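Side-chain contacts in glycosyl hydrolase (Rhizobium leguminosarum bv. trifolii, PDB 5NDX), which probably hydrolyses O-glycosidic bonds as a family 39 glycosidase and is the bacterial orthologue of human alpha-L-iduronidase: residues Gly365-Ser368 with Met369-Leu372; Phe449-Pro452 with Met453-Glu457; Phe483-Leu486 with Arg487-Gln490. The protein carries 2 engineered substitutions. All blocks are in the same frame, centred on the assembly; numbering follows the deposited sequence.

Contact 1. Residues Gly365-Ser368 with Met369-Leu372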
ATOM      1  N   GLY A 365       1.330   2.228  -8.721  1.00 31.30           N
ATOM      2  CA  GLY A 365       1.735   1.813  -7.397  1.00 30.39           C
ATOM      3  C   GLY A 365       0.539   1.513  -6.480  1.00 32.48           C
ATOM      4  O   GLY A 365       0.679   0.708  -5.549  1.00 33.11           O
ATOM      5  N   LEU A 366      -0.591   2.210  -6.699  1.00 31.22           N
ATOM      6  CA  LEU A 366      -1.804   2.052  -5.901  1.00 32.04           C
ATOM      7  C   LEU A 366      -2.727   1.034  -6.534  1.00 29.91           C
ATOM      8  O   LEU A 366      -3.198   0.139  -5.835  1.00 28.12           O
ATOM      9  CB  LEU A 366      -2.576   3.377  -5.697  1.00 32.43           C
ATOM     10  CG  LEU A 366      -3.840   3.340  -4.834  1.00 35.21           C
ATOM     11  CD1 LEU A 366      -3.540   2.638  -3.510  1.00 35.90           C
ATOM     12  CD2 LEU A 366      -4.329   4.754  -4.556  1.00 35.88           C
ATOM     13  N   THR A 367      -2.924   1.123  -7.842  1.00 29.12           N
ATOM     14  CA  THR A 367      -3.834   0.216  -8.524  1.00 28.56           C
ATOM     15  C   THR A 367      -3.363  -1.211  -8.445  1.00 28.29           C
ATOM     16  O   THR A 367      -4.173  -2.140  -8.302  1.00 27.34           O
ATOM     17  CB  THR A 367      -4.126   0.635  -9.955  1.00 28.86           C
ATOM     18  OG1 THR A 367      -2.898   0.716 -10.693  1.00 28.29           O
ATOM     19  CG2 THR A 367      -4.830   1.975  -9.976  1.00 30.43           C
ATOM     20  N   SER A 368      -2.061  -1.418  -8.484  1.00 29.08           N
ATOM     21  CA  SER A 368      -1.550  -2.761  -8.329  1.00 30.30           C
ATOM     22  C   SER A 368      -1.982  -3.322  -6.947  1.00 30.88           C
ATOM     23  O   SER A 368      -2.345  -4.491  -6.855  1.00 29.23           O
ATOM     24  CB  SER A 368      -0.029  -2.831  -8.455  1.00 29.32           C
ATOM     25  OG  SER A 368       0.546  -1.959  -7.507  1.00 31.87           O
ATOM     26  N   MET A 369      -1.893  -2.493  -5.908  1.00 29.88           N
ATOM     27  CA  MET A 369      -2.316  -2.886  -4.560  1.00 31.91           C
ATOM     28  C   MET A 369      -3.812  -3.094  -4.416  1.00 31.05           C
ATOM     29  O   MET A 369      -4.238  -3.977  -3.637  1.00 31.34           O
ATOM     30  CB  MET A 369      -1.766  -1.912  -3.517  1.00 33.50           C
ATOM     31  CG  MET A 369      -0.234  -1.969  -3.489  1.00 35.34           C
ATOM     32  SD  MET A 369       0.417  -0.819  -2.306  1.00 40.26           S
ATOM     33  CE  MET A 369       0.696  -1.881  -0.907  1.00 43.55           C
ATOM     34  N   GLU A 370      -4.603  -2.355  -5.181  1.00 30.82           N
ATOM     35  CA  GLU A 370      -6.036  -2.627  -5.289  1.00 31.57           C
ATOM     36  C   GLU A 370      -6.345  -4.036  -5.796  1.00 30.77           C
ATOM     37  O   GLU A 370      -7.207  -4.709  -5.235  1.00 30.47           O
ATOM     38  CB  GLU A 370      -6.760  -1.615  -6.185  1.00 33.48           C
ATOM     39  CG  GLU A 370      -6.844  -0.216  -5.591  1.00 38.78           C
ATOM     40  CD  GLU A 370      -7.694   0.791  -6.420  1.00 40.22           C
ATOM     41  OE1 GLU A 370      -8.957   0.816  -6.364  1.00 41.64           O
ATOM     42  OE2 GLU A 370      -7.076   1.589  -7.127  1.00 41.69           O
ATOM     43  N   LEU A 371      -5.650  -4.464  -6.848  1.00 29.10           N
ATOM     44  CA  LEU A 371      -5.800  -5.783  -7.363  1.00 29.99           C
ATOM     45  C   LEU A 371      -5.332  -6.830  -6.385  1.00 29.06           C
ATOM     46  O   LEU A 371      -6.030  -7.811  -6.151  1.00 29.06           O
ATOM     47  CB  LEU A 371      -5.097  -5.968  -8.721  1.00 30.80           C
ATOM     48  CG  LEU A 371      -5.930  -5.644  -9.958  1.00 32.84           C
ATOM     49  CD1 LEU A 371      -6.437  -4.248  -9.953  1.00 35.17           C
ATOM     50  CD2 LEU A 371      -5.116  -5.822 -11.232  1.00 34.23           C
ATOM     51  N   LEU A 372      -4.138  -6.653  -5.863  1.00 27.59           N
ATOM     52  CA  LEU A 372      -3.569  -7.622  -4.916  1.00 29.04           C
ATOM     53  C   LEU A 372      -4.423  -7.763  -3.610  1.00 29.55           C
ATOM     54  O   LEU A 372      -4.437  -8.838  -2.976  1.00 29.96           O
ATOM     55  CB  LEU A 372      -2.119  -7.247  -4.568  1.00 28.73           C
ATOM     56  CG  LEU A 372      -1.100  -7.318  -5.704  1.00 29.40           C
ATOM     57  CD1 LEU A 372       0.171  -6.583  -5.351  1.00 31.06           C
ATOM     58  CD2 LEU A 372      -0.753  -8.747  -5.980  1.00 30.52           C
TER
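Thr367 and Glu370 meet about one turn apart along a continuous helix, where the threonine methyl CG2 lies 3.6 Å from Glu370 OE2 and the two side chains run slantwise across each other. The threonine torsion explains which branch does the touching: OG1 occupies the space between N and the carbonyl carbon (chi1 58°), which leaves CG2 opposite the carbonyl carbon and turned to the carboxylate. Glu370 stretches beyond CG, and both oxygens of its buried carboxylate have partners, OE2 in a salt bridge to Lys362 and OE1 in a hydrogen bond with Ser588 OG. The methyl therefore packs against a group held at both ends. Ser368 places its hydroxyl back along the helix (chi1 56°), where OG hydrogen-bonds to Pro364 O, the carbonyl one turn earlier. Met369 CG and SD both lie near Gly365 O, SD at 3.6 Å. Leu371 CD1 approaches Thr367 O at 3.5 Å, and Leu372 CG comes within 3.3 Å of Ser368 O. Each of these carbonyls also accepts an i-to-i+4 bond: Leu371 N binds Thr367 O at 3.1 Å, and Leu372 N binds Ser368 O at 3.0 Å. Ser368 and Leu372 pack on helix 282-300, while Leu371 reaches Leu519 and Ile445. This is a buried alpha-helical turn wedged between a helix of the TIM barrel and the large beta sheet that accompanies it in this protein.

Contact 2. Residues Phe449-Pro452 with Met453-Glu457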
ATOM      1  N   PHE A 449      -4.920  -0.571 -20.345  1.00 30.57           N
ATOM      2  CA  PHE A 449      -5.910  -0.625 -19.286  1.00 28.83           C
ATOM      3  C   PHE A 449      -5.334  -0.105 -17.986  1.00 29.13           C
ATOM      4  O   PHE A 449      -4.248  -0.536 -17.561  1.00 28.74           O
ATOM      5  CB  PHE A 449      -6.399  -2.097 -19.127  1.00 29.37           C
ATOM      6  CG  PHE A 449      -7.214  -2.614 -20.308  1.00 29.19           C
ATOM      7  CD1 PHE A 449      -8.578  -2.434 -20.353  1.00 31.06           C
ATOM      8  CD2 PHE A 449      -6.602  -3.270 -21.358  1.00 30.97           C
ATOM      9  CE1 PHE A 449      -9.317  -2.846 -21.454  1.00 31.23           C
ATOM     10  CE2 PHE A 449      -7.331  -3.730 -22.466  1.00 31.45           C
ATOM     11  CZ  PHE A 449      -8.705  -3.494 -22.508  1.00 31.52           C
ATOM     12  N   THR A 450      -6.099   0.740 -17.294  1.00 28.84           N
ATOM     13  CA  THR A 450      -5.680   1.323 -16.025  1.00 28.31           C
ATOM     14  C   THR A 450      -4.357   2.091 -16.246  1.00 28.32           C
ATOM     15  O   THR A 450      -3.361   1.905 -15.519  1.00 29.28           O
ATOM     16  CB  THR A 450      -5.529   0.278 -14.891  1.00 28.90           C
ATOM     17  OG1 THR A 450      -6.530  -0.728 -14.989  1.00 28.67           O
ATOM     18  CG2 THR A 450      -5.580   0.958 -13.532  1.00 28.51           C
ATOM     19  N   ASN A 451      -4.395   2.953 -17.249  1.00 28.33           N
ATOM     20  CA  ASN A 451      -3.219   3.516 -17.920  1.00 28.68           C
ATOM     21  C   ASN A 451      -3.320   5.051 -18.038  1.00 28.86           C
ATOM     22  O   ASN A 451      -3.173   5.607 -19.145  1.00 29.23           O
ATOM     23  CB  ASN A 451      -3.147   2.873 -19.335  1.00 28.94           C
ATOM     24  CG  ASN A 451      -4.356   3.223 -20.213  1.00 29.09           C
ATOM     25  OD1 ASN A 451      -5.420   3.600 -19.729  1.00 28.76           O
ATOM     26  ND2 ASN A 451      -4.159   3.168 -21.508  1.00 30.79           N
ATOM     27  N   PRO A 452      -3.516   5.754 -16.908  1.00 29.28           N
ATOM     28  CA  PRO A 452      -3.741   7.188 -16.991  1.00 30.11           C
ATOM     29  C   PRO A 452      -2.545   7.999 -17.508  1.00 30.44           C
ATOM     30  O   PRO A 452      -2.748   9.055 -18.134  1.00 29.85           O
ATOM     31  CB  PRO A 452      -4.112   7.581 -15.554  1.00 29.38           C
ATOM     32  CG  PRO A 452      -3.426   6.584 -14.718  1.00 29.19           C
ATOM     33  CD  PRO A 452      -3.524   5.303 -15.498  1.00 29.39           C
ATOM     34  N   MET A 453      -1.335   7.506 -17.307  1.00 30.22           N
ATOM     35  CA  MET A 453      -0.202   8.226 -17.846  1.00 31.41           C
ATOM     36  C   MET A 453      -0.176   8.198 -19.373  1.00 32.55           C
ATOM     37  O   MET A 453       0.146   9.229 -19.974  1.00 31.02           O
ATOM     38  CB  MET A 453       1.136   7.703 -17.279  1.00 31.57           C
ATOM     39  CG  MET A 453       2.311   8.659 -17.520  1.00 32.45           C
ATOM     40  SD  MET A 453       3.835   8.140 -16.717  1.00 32.43           S
ATOM     41  CE  MET A 453       4.962   9.445 -17.273  1.00 35.87           C
ATOM     42  N   GLU A 454      -0.473   7.034 -19.993  1.00 32.54           N
ATOM     43  CA  GLU A 454      -0.553   6.931 -21.447  1.00 32.94           C
ATOM     44  C   GLU A 454      -1.659   7.853 -21.962  1.00 32.74           C
ATOM     45  O   GLU A 454      -1.506   8.551 -22.989  1.00 32.81           O
ATOM     46  CB  GLU A 454      -0.802   5.498 -21.969  1.00 33.94           C
ATOM     47  CG  GLU A 454       0.406   4.558 -21.873  1.00 36.15           C
ATOM     48  CD  GLU A 454       0.648   3.980 -20.441  1.00 37.48           C
ATOM     49  OE1 GLU A 454      -0.045   4.343 -19.455  1.00 36.93           O
ATOM     50  OE2 GLU A 454       1.597   3.172 -20.299  1.00 38.97           O
ATOM     51  N   VAL A 455      -2.767   7.879 -21.244  1.00 31.19           N
ATOM     52  CA  VAL A 455      -3.883   8.699 -21.660  1.00 31.61           C
ATOM     53  C   VAL A 455      -3.467  10.180 -21.635  1.00 32.07           C
ATOM     54  O   VAL A 455      -3.760  10.919 -22.545  1.00 32.37           O
ATOM     55  CB  VAL A 455      -5.110   8.426 -20.779  1.00 32.59           C
ATOM     56  CG1 VAL A 455      -6.195   9.441 -21.077  1.00 34.39           C
ATOM     57  CG2 VAL A 455      -5.634   7.021 -21.047  1.00 32.72           C
ATOM     58  N   TRP A 456      -2.853  10.600 -20.533  1.00 32.81           N
ATOM     59  CA  TRP A 456      -2.366  11.946 -20.370  1.00 33.58           C
ATOM     60  C   TRP A 456      -1.355  12.363 -21.442  1.00 34.26           C
ATOM     61  O   TRP A 456      -1.454  13.477 -21.978  1.00 33.04           O
ATOM     62  CB  TRP A 456      -1.702  12.063 -19.003  1.00 34.96           C
ATOM     63  CG  TRP A 456      -1.071  13.403 -18.686  1.00 36.57           C
ATOM     64  CD1 TRP A 456      -1.706  14.613 -18.554  1.00 37.64           C
ATOM     65  CD2 TRP A 456       0.313  13.647 -18.427  1.00 35.90           C
ATOM     66  NE1 TRP A 456      -0.807  15.576 -18.207  1.00 36.99           N
ATOM     67  CE2 TRP A 456       0.441  15.013 -18.114  1.00 37.57           C
ATOM     68  CE3 TRP A 456       1.456  12.840 -18.424  1.00 35.17           C
ATOM     69  CZ2 TRP A 456       1.688  15.604 -17.814  1.00 37.96           C
ATOM     70  CZ3 TRP A 456       2.695  13.420 -18.120  1.00 37.85           C
ATOM     71  CH2 TRP A 456       2.793  14.791 -17.798  1.00 38.10           C
ATOM     72  N   GLU A 457      -0.405  11.476 -21.761  1.00 33.27           N
ATOM     73  CA  GLU A 457       0.595  11.783 -22.769  1.00 34.87           C
ATOM     74  C   GLU A 457      -0.075  12.004 -24.126  1.00 35.73           C
ATOM     75  O   GLU A 457       0.416  12.760 -24.923  1.00 32.85           O
ATOM     76  CB  GLU A 457       1.652  10.667 -22.907  1.00 35.61           C
ATOM     77  CG  GLU A 457       2.641  10.652 -21.770  1.00 37.87           C
ATOM     78  CD  GLU A 457       3.726   9.568 -21.889  1.00 39.44           C
ATOM     79  OE1 GLU A 457       4.152   9.180 -23.009  1.00 41.20           O
ATOM     80  OE2 GLU A 457       4.149   9.119 -20.812  1.00 40.50           O
TER
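Val455 N donates to Asn451 O at 3.1 Å with an N-H...O angle of 159°, the first i-to-i+4 bond across this helix N-terminus, and Trp456 N follows with one to Pro452 O. Asn451 holds the N-cap position, yet its side chain makes no capping bond. With CG between the backbone N and the carbonyl carbon (chi1 63°), the amide instead sends ND2 back to Glu447 O in the preceding loop, while OD1 lies 3.7 Å from Val455 CG2; these two side chains cross at about a right angle. Glu454 folds back at chi2, bringing OE1 to 3.4 Å from Asn451 CB; the carboxylate and amide planes lie 25° apart. A negative group beside the start of a helix would probably be stabilised by the backbone dipoles there. Were Asn451 cut back to an alanine, Glu447 O would probably lose its amide partner and a gap would open beside Val455 CG2. Pro452 lacks an N-H, which costs little in a first turn. Trp456 leads its ring away, stacked on Trp320 with NE1 bonded to Pro475 O, but its CB stays 3.3 Å from Pro452 O.

Contact 3. Residues Phe483-Leu486 with Arg487-Gln490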
ATOM      1  N   PHE A 483      -9.195  15.904 -17.185  1.00 36.41           N
ATOM      2  CA  PHE A 483      -9.214  15.271 -15.894  1.00 36.82           C
ATOM      3  C   PHE A 483     -10.283  14.166 -15.756  1.00 36.33           C
ATOM      4  O   PHE A 483      -9.999  13.130 -15.135  1.00 34.02           O
ATOM      5  CB  PHE A 483      -9.374  16.281 -14.774  1.00 37.57           C
ATOM      6  CG  PHE A 483      -8.079  16.912 -14.314  1.00 37.30           C
ATOM      7  CD1 PHE A 483      -7.026  16.135 -13.881  1.00 37.87           C
ATOM      8  CD2 PHE A 483      -7.947  18.296 -14.247  1.00 38.94           C
ATOM      9  CE1 PHE A 483      -5.844  16.704 -13.428  1.00 37.80           C
ATOM     10  CE2 PHE A 483      -6.783  18.878 -13.784  1.00 39.05           C
ATOM     11  CZ  PHE A 483      -5.712  18.082 -13.404  1.00 39.80           C
ATOM     12  N   ALA A 484     -11.457  14.358 -16.348  1.00 35.88           N
ATOM     13  CA  ALA A 484     -12.519  13.354 -16.311  1.00 35.62           C
ATOM     14  C   ALA A 484     -12.038  12.124 -17.108  1.00 36.38           C
ATOM     15  O   ALA A 484     -12.266  10.992 -16.704  1.00 35.44           O
ATOM     16  CB  ALA A 484     -13.867  13.883 -16.874  1.00 34.84           C
ATOM     17  N   GLU A 485     -11.345  12.355 -18.211  1.00 34.79           N
ATOM     18  CA  GLU A 485     -10.760  11.269 -18.986  1.00 35.66           C
ATOM     19  C   GLU A 485      -9.677  10.526 -18.180  1.00 33.58           C
ATOM     20  O   GLU A 485      -9.647   9.315 -18.180  1.00 32.63           O
ATOM     21  CB  GLU A 485     -10.274  11.819 -20.341  1.00 37.65           C
ATOM     22  CG  GLU A 485      -9.634  10.830 -21.284  1.00 42.99           C
ATOM     23  CD  GLU A 485      -8.971  11.492 -22.559  1.00 46.99           C
ATOM     24  OE1 GLU A 485      -8.950  12.761 -22.743  1.00 46.28           O
ATOM     25  OE2 GLU A 485      -8.463  10.708 -23.389  1.00 47.21           O
ATOM     26  N   LEU A 486      -8.832  11.238 -17.444  1.00 33.17           N
ATOM     27  CA  LEU A 486      -7.808  10.602 -16.619  1.00 33.38           C
ATOM     28  C   LEU A 486      -8.394   9.824 -15.476  1.00 32.46           C
ATOM     29  O   LEU A 486      -7.926   8.715 -15.165  1.00 30.15           O
ATOM     30  CB  LEU A 486      -6.786  11.623 -16.064  1.00 34.93           C
ATOM     31  CG  LEU A 486      -5.935  12.388 -17.085  1.00 36.09           C
ATOM     32  CD1 LEU A 486      -4.953  13.258 -16.355  1.00 36.51           C
ATOM     33  CD2 LEU A 486      -5.174  11.530 -18.081  1.00 35.35           C
ATOM     34  N   ARG A 487      -9.417  10.374 -14.836  1.00 33.20           N
ATOM     35  CA  ARG A 487     -10.053   9.691 -13.724  1.00 33.78           C
ATOM     36  C   ARG A 487     -10.859   8.433 -14.164  1.00 34.57           C
ATOM     37  O   ARG A 487     -11.079   7.524 -13.335  1.00 34.70           O
ATOM     38  CB  ARG A 487     -10.949  10.659 -12.905  1.00 35.42           C
ATOM     39  CG  ARG A 487     -10.139  11.713 -12.193  1.00 37.04           C
ATOM     40  CD  ARG A 487     -10.898  12.397 -11.088  1.00 39.70           C
ATOM     41  NE  ARG A 487      -9.985  13.023 -10.137  1.00 39.94           N
ATOM     42  CZ  ARG A 487      -9.648  14.299 -10.178  1.00 40.91           C
ATOM     43  NH1 ARG A 487     -10.180  15.111 -11.085  1.00 42.73           N
ATOM     44  NH2 ARG A 487      -8.776  14.768  -9.311  1.00 39.36           N
ATOM     45  N   ARG A 488     -11.338   8.381 -15.405  1.00 33.75           N
ATOM     46  CA  ARG A 488     -11.898   7.118 -15.945  1.00 36.45           C
ATOM     47  C   ARG A 488     -10.776   6.077 -16.100  1.00 33.43           C
ATOM     48  O   ARG A 488     -10.923   4.917 -15.681  1.00 30.92           O
ATOM     49  CB  ARG A 488     -12.611   7.343 -17.275  1.00 41.44           C
ATOM     50  CG  ARG A 488     -13.239   6.122 -17.991  1.00 49.29           C
ATOM     51  CD  ARG A 488     -13.881   6.466 -19.371  1.00 54.36           C
ATOM     52  NE  ARG A 488     -14.295   7.914 -19.505  1.00 67.27           N
ATOM     53  CZ  ARG A 488     -13.770   8.879 -20.328  1.00 69.93           C
ATOM     54  NH1 ARG A 488     -12.770   8.636 -21.209  1.00 68.54           N
ATOM     55  NH2 ARG A 488     -14.258  10.144 -20.274  1.00 67.74           N
ATOM     56  N   ALA A 489      -9.651   6.518 -16.657  1.00 31.36           N
ATOM     57  CA  ALA A 489      -8.523   5.651 -16.910  1.00 31.59           C
ATOM     58  C   ALA A 489      -7.805   5.214 -15.659  1.00 32.00           C
ATOM     59  O   ALA A 489      -7.158   4.154 -15.700  1.00 31.15           O
ATOM     60  CB  ALA A 489      -7.514   6.307 -17.875  1.00 31.35           C
ATOM     61  N   GLN A 490      -7.934   5.948 -14.549  1.00 30.58           N
ATOM     62  CA  GLN A 490      -7.124   5.660 -13.379  1.00 31.04           C
ATOM     63  C   GLN A 490      -7.631   4.476 -12.579  1.00 31.58           C
ATOM     64  O   GLN A 490      -6.883   3.947 -11.758  1.00 31.86           O
ATOM     65  CB  GLN A 490      -7.046   6.846 -12.411  1.00 31.67           C
ATOM     66  CG  GLN A 490      -8.270   7.028 -11.486  1.00 31.44           C
ATOM     67  CD  GLN A 490      -8.221   8.257 -10.597  1.00 31.41           C
ATOM     68  OE1 GLN A 490      -9.140   8.482  -9.746  1.00 36.18           O
ATOM     69  NE2 GLN A 490      -7.214   9.046 -10.738  1.00 29.06           N
TER
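Phe483 offers its carbonyl to Arg487, whose N binds Phe483 O at 2.8 Å, and Arg487 CG sits 3.3 Å from the same oxygen. From there the arginine runs extended from CG to NE, and NH1 comes obliquely to 4.0 Å from Phe483 CB; NH2 forms a salt bridge with Asp359. Ala484 contributes its carbonyl O, which accepts from Arg488 N at 3.1 Å and also lies over one face of the Arg488 guanidinium, as does Glu485 CA. A bend at chi3 (-24°), well off a staggered value, carries that guanidinium back over the helix. At Glu485 the contact is with the aliphatic part: Arg488 NH1 approaches CG at 3.8 Å, whereas OE2 remains 5.3 Å from NH1. The opposite charges are thus near without touching, and Glu485 OE1 hydrogen-bonds to Gln459. Leu486 closes the run, and its O takes a weak bond from Gln490 N, bent to 118°. The helix packs through Leu486 and Ala489 on Val455 of helix 452-457, through Leu486 and Arg487 on Ile361 of strand 358-362, and through Phe483 and Arg487 on Met594 of strand 590-594.

Overall arrangement
Contacts 2 and 3 form one neighbourhood: their centres lie 8 Å apart, and the successive helices 452-457 and 480-489 pack directly, with Leu486 CD2 3.5 Å from Trp456 N and Val455 CG1 3.5 Å from Glu485 OE2. Contact 1 stands deeper, its centre about 7 Å from that of the chain against about 21 Å for each of the others. Thr367 CG2 joins it to both, lying 3.8 Å from Thr450 CG2 of contact 2 and 3.4 Å from Gln490 O of contact 3. None of the three belongs to the ligand pockets; the Met369 side chain is about 12 Å from a bound methylumbelliferyl glycoside.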